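Local coordinates for glycerol-3-phosphate dehydrogenase [NAD(+)] (PDB 6IUY), which probably interconverts sn-glycerol 3-phosphate and dihydroxyacetone phosphate with NAD(+) as cofactor, and carries a second, phosphatase-like domain that binds magnesium, at residues A266-Q277 and N411-E419; K484-M495 and V517-Y525. All coordinates share one frame; numbering follows the deposited sequence.

Overall arrangement
The chain begins with a haloacid dehalogenase-like region, whose magnesium site is made by Asp-41, Asp-43 and Asp-206, and then enters the dehydrogenase. Contact 1 closes first: 266-277, the helix after strand 257-262, meets 411-419, the loop and short helix after strand 404-408, so that most of the NAD-binding region lies in the loop between them. Contact 2 closes later and over a short span, joining helices 481-502 and 514-526 of the C-terminal helical region. The two are in series, neither nested nor crossed, with centres about 24 Å apart. Contact 1 adjoins NAD, contact 2 includes Ser-523 of the dihydroxyacetone phosphate pocket, and both touch the second subunit.

Contact 1 (A266-Q277 and N411-E419); sequences AWACTAVRMVAQ and NIAGDIAKE. With NAD (nicotinamide-adenine-dinucleotide), chain C.
Glu-419 OE2 is gripped by two side chains of the facing helix. Arg-273 NH1 reaches its anti lone pair at 2.9 Å in a salt bridge, and Gln-277 NE2 approaches nearly along the C-O bond at 3.3 Å. Carboxylate and guanidinium planes stand 50° apart. Arg-273 gets there by an extended chain whose CG lies anti to the backbone N (chi1 172°), and a water links its NH1 to Ile-416 O. Gln-277 turns its OE1 to Tyr-445. Glu-419, with positive phi, ends the short helix in a Schellman motif.

Midway, the helices come close because the residues are small: the CB of Ala-417 rests on Thr-270 CB at 3.6 Å. Ile-416 spreads its branches, CG2 to Met-274 SD and CD1 to Trp-267 CZ3.

At the cofactor end the indole of Trp-267 has NAD C5N and Asn-411 CB over one face, the latter 3.9 Å from the six-membered ring centroid in a CH-pi contact. Its CG is anti to the backbone N (chi1 -180°), which lays the ring nearly flat against the nicotinamide, with C5N offset toward the indole rim. A leucine in its place would probably lose this broad flat surface, leaving the nicotinamide and Asn-411 CB without their shared support. Ala-413 N binds the carboxamide oxygen NAD O7N at 2.9 Å, while the amides of Ala-266, Trp-267 and Ala-268 hold the pyrophosphate oxygens; Trp-267 N donates to NAD O1N at 3.0 Å.

Backbone amides at the start of helix 266-282, following a glycine-rich turn, are the Rossmann solution for a dinucleotide: they probably balance the phosphate charge together with the helix dipole. Through backbone N-H groups the contact thus holds the pyrophosphate and the carboxamide at once, helped by residues such as Lys-380 and Arg-528.

Contact 2 (K484-M495 and V517-Y525); sequences KASILRQGLSEM and VADLIASSY
Helices 484-495 and 517-525 run roughly antiparallel, their directions 140° apart and their axes 11.1 Å from each other at closest approach. The nearest CA pairs are Leu-488 with Leu-520 and Leu-492 with Val-517, a separation that suits branched aliphatic side chains filling the space between.

Leucines form the middle of the contact. Leu-520 sends CD2 against Leu-492 CB at 3.8 Å, while its CD1 lies 4.1 Å from the sulfur SD of Met-495, whose flexible chain slides past it in the opposite direction. Leu-492 crosses Val-517 at about a right angle, and its CD2 is pressed to Val-517 CG2 at 3.4 Å, tighter than usual for two methyls. One turn earlier on its helix, Leu-488 places CD1 beside Ser-524 OG and CD2 at the ring edge of Tyr-525. Serine suits this spot because it is small, so that its CB and OG pack against the Leu-488 methyls.

Lys-484 supplies the polar end. With CG anti to the backbone N (chi1 -162°) and every later torsion extended, the chain passes over Tyr-525 and brings NZ above the ring centre, 3.5 Å from the centroid and 13° off the normal, a cation-pi contact. The same NZ gives a hydrogen bond of 2.9 Å to Ser-524 O, arriving from above the carbonyl plane, and forms a salt bridge with Asp-475. The buried ammonium thus meets an aromatic face, a carbonyl and a carboxylate, which together probably offset its charge.

Helix 514-526 also carries Ser-523, which touches the bound dihydroxyacetone phosphate, and Asp-519, salt-bridged to Lys-380, and so lies between this packing and the active site. Helix 454-477 packs alongside, touching Met-495, Leu-520 and Ser-524 through Leu-463, Val-467 and Ala-471. The Tyr-525 ring also stacks on Tyr-525 of the second subunit, so the helix pair reaches the dimer interface.

Contact 1 (A266-Q277 and N411-E419)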
loop_
_atom_site.group_PDB
_atom_site.type_symbol
_atom_site.label_atom_id
_atom_site.label_comp_id
_atom_site.label_asym_id
_atom_site.label_seq_id
_atom_site.Cartn_x
_atom_site.Cartn_y
_atom_site.Cartn_z
ATOM N N ALA A 266 -11.216 -3.090 -26.149
ATOM C CA ALA A 266 -11.732 -1.942 -25.437
ATOM C C ALA A 266 -10.604 -1.063 -24.915
ATOM O O ALA A 266 -10.591 0.128 -25.160
ATOM C CB ALA A 266 -12.648 -2.409 -24.278
ATOM N N TRP A 267 -9.664 -1.663 -24.199
ATOM C CA TRP A 267 -8.557 -0.931 -23.571
ATOM C C TRP A 267 -7.486 -0.590 -24.608
ATOM O O TRP A 267 -6.889 0.494 -24.587
ATOM C CB TRP A 267 -7.975 -1.775 -22.416
ATOM C CG TRP A 267 -6.806 -1.153 -21.645
ATOM C CD1 TRP A 267 -5.627 -1.775 -21.309
ATOM C CD2 TRP A 267 -6.717 0.174 -21.111
ATOM N NE1 TRP A 267 -4.823 -0.912 -20.594
ATOM C CE2 TRP A 267 -5.468 0.286 -20.460
ATOM C CE3 TRP A 267 -7.572 1.278 -21.113
ATOM C CZ2 TRP A 267 -5.046 1.468 -19.841
ATOM C CZ3 TRP A 267 -7.160 2.441 -20.486
ATOM C CH2 TRP A 267 -5.906 2.526 -19.859
ATOM N N ALA A 268 -7.247 -1.511 -25.529
ATOM C CA ALA A 268 -6.324 -1.211 -26.623
ATOM C C ALA A 268 -6.763 0.061 -27.330
ATOM O O ALA A 268 -5.953 0.981 -27.490
ATOM C CB ALA A 268 -6.232 -2.367 -27.585
ATOM N N CYS A 269 -8.044 0.161 -27.697
ATOM C CA CYS A 269 -8.525 1.356 -28.402
ATOM C C CYS A 269 -8.526 2.624 -27.549
ATOM O O CYS A 269 -8.291 3.722 -28.081
ATOM C CB CYS A 269 -9.940 1.148 -28.959
ATOM S SG CYS A 269 -10.049 -0.072 -30.312
ATOM N N THR A 270 -8.817 2.538 -26.249
ATOM C CA THR A 270 -8.865 3.813 -25.543
ATOM C C THR A 270 -7.411 4.178 -25.285
ATOM O O THR A 270 -7.061 5.343 -25.309
ATOM C CB THR A 270 -9.746 3.824 -24.236
ATOM O OG1 THR A 270 -8.941 4.050 -23.067
ATOM C CG2 THR A 270 -10.612 2.585 -24.090
ATOM N N ALA A 271 -6.548 3.178 -25.143
ATOM C CA ALA A 271 -5.129 3.444 -25.069
ATOM C C ALA A 271 -4.605 4.131 -26.359
ATOM O O ALA A 271 -3.957 5.196 -26.302
ATOM C CB ALA A 271 -4.371 2.137 -24.790
ATOM N N VAL A 272 -4.878 3.542 -27.526
ATOM C CA VAL A 272 -4.381 4.129 -28.784
ATOM C C VAL A 272 -4.927 5.528 -28.969
ATOM O O VAL A 272 -4.297 6.368 -29.607
ATOM C CB VAL A 272 -4.741 3.269 -30.021
ATOM C CG1 VAL A 272 -6.083 3.674 -30.570
ATOM C CG2 VAL A 272 -3.689 3.443 -31.098
ATOM N N ARG A 273 -6.099 5.797 -28.398
ATOM C CA ARG A 273 -6.709 7.121 -28.508
ATOM C C ARG A 273 -5.902 8.174 -27.751
ATOM O O ARG A 273 -5.765 9.328 -28.206
ATOM C CB ARG A 273 -8.139 7.088 -27.977
ATOM C CG ARG A 273 -8.781 8.459 -27.872
ATOM C CD ARG A 273 -10.222 8.420 -27.389
ATOM N NE ARG A 273 -10.900 9.675 -27.746
ATOM C CZ ARG A 273 -11.012 10.733 -26.942
ATOM N NH1 ARG A 273 -10.508 10.700 -25.716
ATOM N NH2 ARG A 273 -11.636 11.828 -27.359
ATOM N N MET A 274 -5.390 7.784 -26.580
ATOM C CA MET A 274 -4.570 8.673 -25.759
ATOM C C MET A 274 -3.191 8.842 -26.381
ATOM O O MET A 274 -2.667 9.939 -26.467
ATOM C CB MET A 274 -4.425 8.133 -24.337
ATOM C CG MET A 274 -5.749 7.922 -23.586
ATOM S SD MET A 274 -5.399 7.668 -21.818
ATOM C CE MET A 274 -4.924 5.952 -21.739
ATOM N N VAL A 275 -2.613 7.723 -26.785
ATOM C CA VAL A 275 -1.337 7.677 -27.487
ATOM C C VAL A 275 -1.365 8.494 -28.782
ATOM O O VAL A 275 -0.433 9.252 -29.098
ATOM C CB VAL A 275 -0.997 6.227 -27.763
ATOM C CG1 VAL A 275 -0.116 6.070 -28.978
ATOM C CG2 VAL A 275 -0.417 5.603 -26.494
ATOM N N ALA A 276 -2.467 8.392 -29.514
ATOM C CA ALA A 276 -2.609 9.181 -30.724
ATOM C C ALA A 276 -2.682 10.684 -30.423
ATOM O O ALA A 276 -2.175 11.488 -31.202
ATOM C CB ALA A 276 -3.840 8.715 -31.520
ATOM N N GLN A 277 -3.305 11.076 -29.311
ATOM C CA GLN A 277 -3.362 12.504 -28.946
ATOM C C GLN A 277 -1.979 13.069 -28.670
ATOM O O GLN A 277 -1.699 14.203 -29.046
ATOM C CB GLN A 277 -4.248 12.745 -27.720
ATOM C CG GLN A 277 -5.718 12.513 -27.982
ATOM C CD GLN A 277 -6.552 12.569 -26.729
ATOM O OE1 GLN A 277 -6.043 12.414 -25.604
ATOM N NE2 GLN A 277 -7.855 12.786 -26.913
ATOM N N ASN A 411 -7.721 1.148 -14.325
ATOM C CA ASN A 411 -8.018 1.703 -15.643
ATOM C C ASN A 411 -9.205 1.123 -16.409
ATOM O O ASN A 411 -9.040 0.810 -17.595
ATOM C CB ASN A 411 -6.805 1.549 -16.576
ATOM C CG ASN A 411 -5.542 2.213 -16.057
ATOM O OD1 ASN A 411 -5.572 3.311 -15.485
ATOM N ND2 ASN A 411 -4.405 1.559 -16.305
ATOM N N ILE A 412 -10.377 0.989 -15.803
ATOM C CA ILE A 412 -11.558 0.595 -16.587
ATOM C C ILE A 412 -11.688 1.444 -17.877
ATOM O O ILE A 412 -11.853 2.647 -17.804
ATOM C CB ILE A 412 -12.857 0.740 -15.769
ATOM C CG1 ILE A 412 -12.769 -0.035 -14.446
ATOM C CG2 ILE A 412 -14.080 0.346 -16.622
ATOM C CD1 ILE A 412 -12.127 -1.372 -14.564
ATOM N N ALA A 413 -11.625 0.811 -19.045
ATOM C CA ALA A 413 -11.428 1.520 -20.320
ATOM C C ALA A 413 -12.477 2.557 -20.661
ATOM O O ALA A 413 -12.140 3.702 -21.016
ATOM C CB ALA A 413 -11.349 0.517 -21.457
ATOM N N GLY A 414 -13.746 2.162 -20.589
ATOM C CA GLY A 414 -14.838 2.988 -21.083
ATOM C C GLY A 414 -14.804 4.397 -20.533
ATOM O O GLY A 414 -15.061 5.366 -21.252
ATOM N N ASP A 415 -14.471 4.509 -19.249
ATOM C CA ASP A 415 -14.415 5.797 -18.565
ATOM C C ASP A 415 -13.214 6.674 -18.949
ATOM O O ASP A 415 -13.317 7.894 -19.061
ATOM C CB ASP A 415 -14.413 5.544 -17.065
ATOM C CG ASP A 415 -15.691 4.891 -16.601
ATOM O OD1 ASP A 415 -16.778 5.378 -16.999
ATOM O OD2 ASP A 415 -15.615 3.878 -15.869
ATOM N N ILE A 416 -12.068 6.049 -19.120
ATOM C CA ILE A 416 -10.886 6.752 -19.608
ATOM C C ILE A 416 -11.100 7.185 -21.058
ATOM O O ILE A 416 -10.659 8.254 -21.466
ATOM C CB ILE A 416 -9.659 5.864 -19.471
ATOM C CG1 ILE A 416 -9.439 5.558 -17.987
ATOM C CG2 ILE A 416 -8.442 6.500 -20.105
ATOM C CD1 ILE A 416 -8.502 4.367 -17.728
ATOM N N ALA A 417 -11.811 6.374 -21.832
ATOM C CA ALA A 417 -12.127 6.740 -23.218
ATOM C C ALA A 417 -12.993 7.997 -23.259
ATOM O O ALA A 417 -13.054 8.696 -24.269
ATOM C CB ALA A 417 -12.833 5.586 -23.931
ATOM N N LYS A 418 -13.663 8.288 -22.148
ATOM C CA LYS A 418 -14.503 9.471 -22.065
ATOM C C LYS A 418 -13.749 10.585 -21.356
ATOM O O LYS A 418 -14.300 11.651 -21.083
ATOM C CB LYS A 418 -15.815 9.142 -21.354
ATOM C CG LYS A 418 -16.791 8.397 -22.269
ATOM C CD LYS A 418 -17.614 7.380 -21.531
ATOM C CE LYS A 418 -18.524 8.058 -20.532
ATOM N NZ LYS A 418 -19.323 7.087 -19.731
ATOM N N GLU A 419 -12.481 10.319 -21.060
ATOM C CA GLU A 419 -11.589 11.306 -20.467
ATOM C C GLU A 419 -11.942 11.681 -19.025
ATOM O O GLU A 419 -11.649 12.793 -18.573
ATOM C CB GLU A 419 -11.560 12.567 -21.346
ATOM C CG GLU A 419 -11.129 12.282 -22.796
ATOM C CD GLU A 419 -10.778 13.537 -23.593
ATOM O OE1 GLU A 419 -11.022 14.661 -23.098
ATOM O OE2 GLU A 419 -10.240 13.391 -24.716
HETATM P PA NAD C . -11.052 -7.029 -25.060
HETATM O O1A NAD C . -11.899 -5.892 -25.458
HETATM O O2A NAD C . -11.393 -7.620 -23.699
HETATM O O5B NAD C . -11.178 -8.244 -26.137
HETATM C C5B NAD C . -11.574 -7.973 -27.490
HETATM C C4B NAD C . -10.404 -8.296 -28.453
HETATM O O4B NAD C . -10.183 -9.582 -28.464
HETATM C C3B NAD C . -10.821 -7.962 -29.888
HETATM O O3B NAD C . -10.260 -6.819 -30.344
HETATM C C2B NAD C . -10.324 -9.163 -30.717
HETATM O O2B NAD C . -9.625 -8.643 -31.932
HETATM C C1B NAD C . -9.535 -9.790 -29.914
HETATM N N9A NAD C . -9.496 -11.147 -30.261
HETATM C C8A NAD C . -10.511 -12.041 -30.302
HETATM N N7A NAD C . -9.990 -13.225 -30.694
HETATM C C5A NAD C . -8.659 -13.063 -30.918
HETATM C C6A NAD C . -7.666 -13.927 -31.345
HETATM N N6A NAD C . -7.822 -15.299 -31.683
HETATM N N1A NAD C . -6.404 -13.493 -31.463
HETATM C C2A NAD C . -6.112 -12.193 -31.173
HETATM N N3A NAD C . -7.081 -11.341 -30.768
HETATM C C4A NAD C . -8.352 -11.783 -30.641
HETATM O O3 NAD C . -9.529 -6.521 -25.056
HETATM P PN NAD C . -8.908 -5.318 -24.195
HETATM O O1N NAD C . -9.997 -4.545 -23.473
HETATM O O2N NAD C . -8.125 -4.374 -25.079
HETATM O O5D NAD C . -7.999 -5.973 -23.084
HETATM C C5D NAD C . -6.781 -6.614 -23.414
HETATM C C4D NAD C . -5.881 -6.548 -22.172
HETATM O O4D NAD C . -6.008 -5.378 -21.573
HETATM C C3D NAD C . -6.353 -7.587 -21.175
HETATM O O3D NAD C . -5.286 -8.267 -20.720
HETATM C C2D NAD C . -7.012 -6.773 -20.026
HETATM O O2D NAD C . -6.908 -7.588 -18.787
HETATM C C1D NAD C . -6.330 -5.663 -20.009
HETATM N N1N NAD C . -7.028 -4.509 -19.480
HETATM C C2N NAD C . -8.339 -4.225 -19.801
HETATM C C3N NAD C . -8.966 -3.100 -19.269
HETATM C C7N NAD C . -10.443 -2.833 -19.632
HETATM O O7N NAD C . -11.101 -2.042 -18.985
HETATM N N7N NAD C . -11.011 -3.528 -20.760
HETATM C C4N NAD C . -8.292 -2.247 -18.420
HETATM C C5N NAD C . -6.967 -2.508 -18.117
HETATM C C6N NAD C . -6.348 -3.634 -18.661
HETATM O O HOH W 1 -9.303 8.786 -24.068
#

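Contact 2 (K484-M495 and V517-Y525)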
loop_
_atom_site.group_PDB
_atom_site.type_symbol
_atom_site.label_atom_id
_atom_site.label_comp_id
_atom_site.label_asym_id
_atom_site.label_seq_id
_atom_site.Cartn_x
_atom_site.Cartn_y
_atom_site.Cartn_z
ATOM N N LYS A 484 -17.095 -8.088 2.055
ATOM C CA LYS A 484 -16.425 -7.876 0.777
ATOM C C LYS A 484 -15.039 -7.320 1.028
ATOM O O LYS A 484 -14.096 -7.664 0.326
ATOM C CB LYS A 484 -17.213 -6.933 -0.130
ATOM C CG LYS A 484 -16.783 -7.036 -1.587
ATOM C CD LYS A 484 -17.451 -5.993 -2.478
ATOM C CE LYS A 484 -17.013 -6.209 -3.933
ATOM N NZ LYS A 484 -17.634 -5.276 -4.906
ATOM N N ALA A 485 -14.932 -6.462 2.043
ATOM C CA ALA A 485 -13.653 -5.884 2.451
ATOM C C ALA A 485 -12.672 -6.962 2.901
ATOM O O ALA A 485 -11.476 -6.840 2.672
ATOM C CB ALA A 485 -13.859 -4.861 3.562
ATOM N N SER A 486 -13.170 -8.008 3.545
ATOM C CA SER A 486 -12.322 -9.141 3.897
ATOM C C SER A 486 -11.734 -9.832 2.669
ATOM O O SER A 486 -10.528 -10.126 2.621
ATOM C CB SER A 486 -13.100 -10.154 4.723
ATOM O OG SER A 486 -13.523 -9.549 5.923
ATOM N N ILE A 487 -12.575 -10.091 1.676
ATOM C CA ILE A 487 -12.089 -10.709 0.438
ATOM C C ILE A 487 -10.995 -9.856 -0.174
ATOM O O ILE A 487 -9.955 -10.362 -0.571
ATOM C CB ILE A 487 -13.215 -10.908 -0.576
ATOM C CG1 ILE A 487 -14.285 -11.810 0.029
ATOM C CG2 ILE A 487 -12.662 -11.515 -1.888
ATOM C CD1 ILE A 487 -15.579 -11.887 -0.768
ATOM N N LEU A 488 -11.207 -8.550 -0.221
ATOM C CA LEU A 488 -10.181 -7.670 -0.765
ATOM C C LEU A 488 -8.908 -7.642 0.089
ATOM O O LEU A 488 -7.775 -7.672 -0.451
ATOM C CB LEU A 488 -10.728 -6.253 -0.937
ATOM C CG LEU A 488 -11.214 -6.081 -2.396
ATOM C CD1 LEU A 488 -12.324 -7.094 -2.693
ATOM C CD2 LEU A 488 -11.678 -4.659 -2.670
ATOM N N ARG A 489 -9.087 -7.583 1.407
ATOM C CA ARG A 489 -7.951 -7.572 2.327
ATOM C C ARG A 489 -7.110 -8.824 2.152
ATOM O O ARG A 489 -5.899 -8.738 1.963
ATOM C CB ARG A 489 -8.407 -7.473 3.789
ATOM C CG ARG A 489 -7.216 -7.259 4.723
ATOM C CD ARG A 489 -7.374 -7.921 6.064
ATOM N NE ARG A 489 -7.898 -9.280 5.982
ATOM C CZ ARG A 489 -7.166 -10.355 5.735
ATOM N NH1 ARG A 489 -5.869 -10.230 5.503
ATOM N NH2 ARG A 489 -7.737 -11.561 5.705
ATOM N N GLN A 490 -7.750 -9.989 2.235
ATOM C CA GLN A 490 -7.038 -11.243 2.058
ATOM C C GLN A 490 -6.420 -11.334 0.644
ATOM O O GLN A 490 -5.290 -11.806 0.454
ATOM C CB GLN A 490 -7.980 -12.407 2.310
ATOM C CG GLN A 490 -7.340 -13.779 2.154
ATOM C CD GLN A 490 -6.315 -14.089 3.241
ATOM O OE1 GLN A 490 -6.308 -13.471 4.312
ATOM N NE2 GLN A 490 -5.443 -15.049 2.965
ATOM N N GLY A 491 -7.165 -10.867 -0.349
ATOM C CA GLY A 491 -6.679 -10.883 -1.708
ATOM C C GLY A 491 -5.432 -10.055 -1.868
ATOM O O GLY A 491 -4.460 -10.492 -2.477
ATOM N N LEU A 492 -5.449 -8.847 -1.331
ATOM C CA LEU A 492 -4.287 -7.981 -1.441
ATOM C C LEU A 492 -3.098 -8.613 -0.722
ATOM O O LEU A 492 -1.957 -8.573 -1.202
ATOM C CB LEU A 492 -4.600 -6.600 -0.872
ATOM C CG LEU A 492 -3.493 -5.562 -0.987
ATOM C CD1 LEU A 492 -3.049 -5.446 -2.438
ATOM C CD2 LEU A 492 -3.986 -4.215 -0.443
ATOM N N SER A 493 -3.376 -9.240 0.415
ATOM C CA SER A 493 -2.318 -9.848 1.222
ATOM C C SER A 493 -1.708 -11.058 0.509
ATOM O O SER A 493 -0.501 -11.319 0.625
ATOM C CB SER A 493 -2.856 -10.214 2.625
ATOM O OG SER A 493 -2.443 -11.502 3.041
ATOM N N GLU A 494 -2.522 -11.782 -0.253
ATOM C CA GLU A 494 -1.990 -12.921 -1.002
ATOM C C GLU A 494 -1.284 -12.493 -2.301
ATOM O O GLU A 494 -0.357 -13.153 -2.734
ATOM C CB GLU A 494 -3.088 -13.920 -1.324
ATOM C CG GLU A 494 -3.610 -14.650 -0.127
ATOM C CD GLU A 494 -4.536 -15.752 -0.528
ATOM O OE1 GLU A 494 -5.391 -16.157 0.297
ATOM O OE2 GLU A 494 -4.408 -16.212 -1.692
ATOM N N MET A 495 -1.724 -11.398 -2.912
ATOM C CA MET A 495 -0.991 -10.818 -4.030
ATOM C C MET A 495 0.431 -10.519 -3.569
ATOM O O MET A 495 1.413 -10.966 -4.180
ATOM C CB MET A 495 -1.678 -9.546 -4.531
ATOM C CG MET A 495 -2.960 -9.812 -5.331
ATOM S SD MET A 495 -3.984 -8.337 -5.556
ATOM C CE MET A 495 -2.908 -7.204 -6.453
ATOM N N VAL A 517 -3.278 -1.373 -4.915
ATOM C CA VAL A 517 -4.579 -1.257 -4.269
ATOM C C VAL A 517 -5.602 -0.531 -5.140
ATOM O O VAL A 517 -6.773 -0.890 -5.142
ATOM C CB VAL A 517 -4.484 -0.526 -2.907
ATOM C CG1 VAL A 517 -5.831 -0.520 -2.240
ATOM C CG2 VAL A 517 -3.512 -1.233 -2.007
ATOM N N ALA A 518 -5.185 0.490 -5.881
ATOM C CA ALA A 518 -6.148 1.200 -6.711
ATOM C C ALA A 518 -6.819 0.249 -7.731
ATOM O O ALA A 518 -8.045 0.169 -7.819
ATOM C CB ALA A 518 -5.476 2.373 -7.420
ATOM N N ASP A 519 -6.015 -0.496 -8.473
ATOM C CA ASP A 519 -6.535 -1.398 -9.509
ATOM C C ASP A 519 -7.455 -2.465 -8.912
ATOM O O ASP A 519 -8.501 -2.784 -9.472
ATOM C CB ASP A 519 -5.371 -2.066 -10.260
ATOM C CG ASP A 519 -5.803 -2.710 -11.581
ATOM O OD1 ASP A 519 -6.999 -2.588 -11.952
ATOM O OD2 ASP A 519 -4.937 -3.335 -12.255
ATOM N N LEU A 520 -7.041 -3.035 -7.786
ATOM C CA LEU A 520 -7.789 -4.123 -7.162
ATOM C C LEU A 520 -9.207 -3.674 -6.778
ATOM O O LEU A 520 -10.187 -4.433 -6.895
ATOM C CB LEU A 520 -7.023 -4.631 -5.938
ATOM C CG LEU A 520 -7.710 -5.617 -5.007
ATOM C CD1 LEU A 520 -7.853 -6.968 -5.676
ATOM C CD2 LEU A 520 -6.929 -5.738 -3.723
ATOM N N ILE A 521 -9.306 -2.418 -6.362
ATOM C CA ILE A 521 -10.557 -1.831 -5.896
ATOM C C ILE A 521 -11.500 -1.535 -7.064
ATOM O O ILE A 521 -12.644 -2.014 -7.094
ATOM C CB ILE A 521 -10.280 -0.535 -5.104
ATOM C CG1 ILE A 521 -9.586 -0.871 -3.780
ATOM C CG2 ILE A 521 -11.573 0.246 -4.845
ATOM C CD1 ILE A 521 -9.257 0.366 -2.911
ATOM N N ALA A 522 -11.011 -0.750 -8.025
ATOM C CA ALA A 522 -11.778 -0.432 -9.232
ATOM C C ALA A 522 -12.264 -1.689 -9.911
ATOM O O ALA A 522 -13.410 -1.753 -10.345
ATOM C CB ALA A 522 -10.941 0.409 -10.208
ATOM N N SER A 523 -11.410 -2.700 -10.001
ATOM C CA SER A 523 -11.806 -3.934 -10.682
ATOM C C SER A 523 -12.743 -4.795 -9.863
ATOM O O SER A 523 -13.530 -5.584 -10.421
ATOM C CB SER A 523 -10.567 -4.738 -11.066
ATOM O OG SER A 523 -9.707 -3.896 -11.815
ATOM N N SER A 524 -12.658 -4.662 -8.540
ATOM C CA SER A 524 -13.521 -5.419 -7.638
ATOM C C SER A 524 -14.872 -4.745 -7.521
ATOM O O SER A 524 -15.857 -5.387 -7.205
ATOM C CB SER A 524 -12.863 -5.574 -6.260
ATOM O OG SER A 524 -11.683 -6.347 -6.386
ATOM N N TYR A 525 -14.934 -3.448 -7.819
ATOM C CA TYR A 525 -16.215 -2.769 -7.754
ATOM C C TYR A 525 -16.779 -2.389 -9.136
ATOM O O TYR A 525 -17.975 -2.169 -9.262
ATOM C CB TYR A 525 -16.117 -1.521 -6.848
ATOM C CG TYR A 525 -16.092 -1.879 -5.364
ATOM C CD1 TYR A 525 -14.921 -2.321 -4.750
ATOM C CD2 TYR A 525 -17.255 -1.813 -4.587
ATOM C CE1 TYR A 525 -14.904 -2.663 -3.393
ATOM C CE2 TYR A 525 -17.240 -2.153 -3.244
ATOM C CZ TYR A 525 -16.068 -2.569 -2.657
ATOM O OH TYR A 525 -16.068 -2.907 -1.328
#